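Local coordinates for conserved protein (Methanothermobacter thermautotrophicus, PDB 1T57) that is of unknown function but binds flavin mononucleotide and magnesium, and carries a domain related to the alpha/beta domain of pyruvate kinase, at residues T180-T185 and H198-M203. Numbering follows the deposited sequence.
Sequences TALVLT and HEVIAM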
loop_
_atom_site.group_PDB
_atom_site.type_symbol
_atom_site.label_atom_id
_atom_site.label_comp_id
_atom_site.label_asym_id
_atom_site.label_seq_id
_atom_site.Cartn_x
_atom_site.Cartn_y
_atom_site.Cartn_z
ATOM N N THR A 180 15.808 26.867 -4.780
ATOM C CA THR A 180 14.847 26.447 -5.786
ATOM C C THR A 180 13.626 27.331 -5.791
ATOM O O THR A 180 13.057 27.629 -4.747
ATOM C CB THR A 180 14.346 25.034 -5.557
ATOM O OG1 THR A 180 15.450 24.136 -5.474
ATOM C CG2 THR A 180 13.450 24.632 -6.706
ATOM N N ALA A 181 13.205 27.761 -6.967
ATOM C CA ALA A 181 12.018 28.607 -7.050
ATOM C C ALA A 181 11.292 28.143 -8.273
ATOM O O ALA A 181 11.901 27.954 -9.318
ATOM C CB ALA A 181 12.397 30.073 -7.182
ATOM N N LEU A 182 9.988 27.961 -8.142
ATOM C CA LEU A 182 9.180 27.477 -9.246
ATOM C C LEU A 182 7.995 28.390 -9.534
ATOM O O LEU A 182 7.592 29.166 -8.678
ATOM C CB LEU A 182 8.688 26.055 -8.926
ATOM C CG LEU A 182 9.393 24.820 -9.519
ATOM C CD1 LEU A 182 10.882 24.844 -9.340
ATOM C CD2 LEU A 182 8.832 23.605 -8.825
ATOM N N VAL A 183 7.475 28.310 -10.758
ATOM C CA VAL A 183 6.299 29.065 -11.158
ATOM C C VAL A 183 5.241 27.993 -11.353
ATOM O O VAL A 183 5.350 27.116 -12.212
ATOM C CB VAL A 183 6.526 29.818 -12.451
ATOM C CG1 VAL A 183 5.204 30.268 -13.032
ATOM C CG2 VAL A 183 7.403 31.019 -12.165
ATOM N N LEU A 184 4.210 28.039 -10.533
ATOM C CA LEU A 184 3.209 27.000 -10.618
ATOM C C LEU A 184 1.839 27.466 -10.210
ATOM O O LEU A 184 1.642 28.603 -9.751
ATOM C CB LEU A 184 3.637 25.836 -9.721
ATOM C CG LEU A 184 3.956 26.233 -8.267
ATOM C CD1 LEU A 184 2.678 26.716 -7.528
ATOM C CD2 LEU A 184 4.595 25.051 -7.530
ATOM N N THR A 185 0.894 26.556 -10.368
ATOM C CA THR A 185 -0.487 26.805 -10.008
ATOM C C THR A 185 -0.811 25.786 -8.925
ATOM O O THR A 185 -0.895 24.579 -9.185
ATOM C CB THR A 185 -1.448 26.604 -11.223
ATOM O OG1 THR A 185 -1.255 27.654 -12.182
ATOM C CG2 THR A 185 -2.889 26.622 -10.766
ATOM N N HIS A 198 4.843 25.152 -14.011
ATOM C CA HIS A 198 5.045 25.930 -15.235
ATOM C C HIS A 198 6.494 26.302 -15.634
ATOM O O HIS A 198 6.953 25.946 -16.724
ATOM C CB HIS A 198 4.169 27.188 -15.145
ATOM C CG HIS A 198 2.710 26.895 -14.930
ATOM N ND1 HIS A 198 1.928 27.618 -14.056
ATOM C CD2 HIS A 198 1.884 25.990 -15.514
ATOM C CE1 HIS A 198 0.680 27.178 -14.111
ATOM N NE2 HIS A 198 0.628 26.192 -14.986
ATOM N N GLU A 199 7.218 26.998 -14.757
ATOM C CA GLU A 199 8.604 27.393 -15.040
ATOM C C GLU A 199 9.545 27.163 -13.863
ATOM O O GLU A 199 9.158 27.300 -12.700
ATOM C CB GLU A 199 8.669 28.881 -15.404
ATOM C CG GLU A 199 8.042 29.246 -16.721
ATOM C CD GLU A 199 7.826 30.743 -16.850
ATOM O OE1 GLU A 199 8.699 31.519 -16.416
ATOM O OE2 GLU A 199 6.785 31.150 -17.404
ATOM N N VAL A 200 10.793 26.819 -14.163
ATOM C CA VAL A 200 11.780 26.629 -13.104
ATOM C C VAL A 200 12.703 27.855 -13.160
ATOM O O VAL A 200 13.561 27.955 -14.033
ATOM C CB VAL A 200 12.599 25.341 -13.310
ATOM C CG1 VAL A 200 13.575 25.141 -12.129
ATOM C CG2 VAL A 200 11.669 24.156 -13.448
ATOM N N ILE A 201 12.513 28.799 -12.244
ATOM C CA ILE A 201 13.338 30.002 -12.223
ATOM C C ILE A 201 14.790 29.661 -11.901
ATOM O O ILE A 201 15.702 30.207 -12.502
ATOM C CB ILE A 201 12.810 30.999 -11.189
ATOM C CG1 ILE A 201 11.353 31.337 -11.514
ATOM C CG2 ILE A 201 13.633 32.246 -11.213
ATOM C CD1 ILE A 201 10.518 31.826 -10.353
ATOM N N ALA A 202 15.010 28.748 -10.959
ATOM C CA ALA A 202 16.373 28.350 -10.589
ATOM C C ALA A 202 16.371 27.026 -9.812
ATOM O O ALA A 202 15.424 26.732 -9.105
ATOM C CB ALA A 202 17.007 29.452 -9.757
HETATM N N MSE A 203 17.423 26.231 -9.928
HETATM C CA MSE A 203 17.469 24.963 -9.209
HETATM C C MSE A 203 18.873 24.405 -9.121
HETATM O O MSE A 203 19.659 24.557 -10.043
HETATM C CB MSE A 203 16.596 23.921 -9.906
HETATM C CG MSE A 203 16.962 23.716 -11.358
HETATM SE SE MSE A 203 16.448 22.019 -12.177
HETATM C CE MSE A 203 15.265 22.732 -13.551
#
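V183 meets both H198 and E199, the signature of a classic beta bulge in the antiparallel hairpin formed by strands 180-185 and 196-204. V183 O accepts two hydrogen bonds: H198 N lies 2.7 Å from it, with a C=O...N angle of 164°, while E199 N approaches on a lone pair in the carbonyl plane at 130°. In return, V183 N donates to E199 O (2.8 Å). A second bulge shifts the register by one residue between A181 and L182. Here A181 N donates to A202 O at 3.2 Å, and the return bond from I201 N to A181 O is weak.

The side chain of I201 packs against A181 and V183 on the face they share. Its CB sits 3.7 Å from A181 O and also touches A181 CB; CG1 then passes V183 CG2, and CD1 ends 3.7 Å from that same methyl while reaching A181 CB. V183 CG2 is available because it stands anti to the carbonyl carbon, whereas CG1, anti to the backbone N (chi1 164°), is turned to H198 CB, 3.9 Å away. L42 and V43 of helix 36-50 add to this apolar layer. On the opposite face from A181 and V183, the side chains of L182 and V200 lie side by side, CD1 to CG1 3.9 Å.

A glycine at H198 would probably open a gap beside V183 CG1 and let the bulged backbone flex. The E199 carboxylate forms salt bridges with K23 and R46 of its own chain and with R205 of a neighbouring subunit. Backbone bonds and apolar packing thus join the hairpin, while the E199 charge is probably balanced by bases from both subunits.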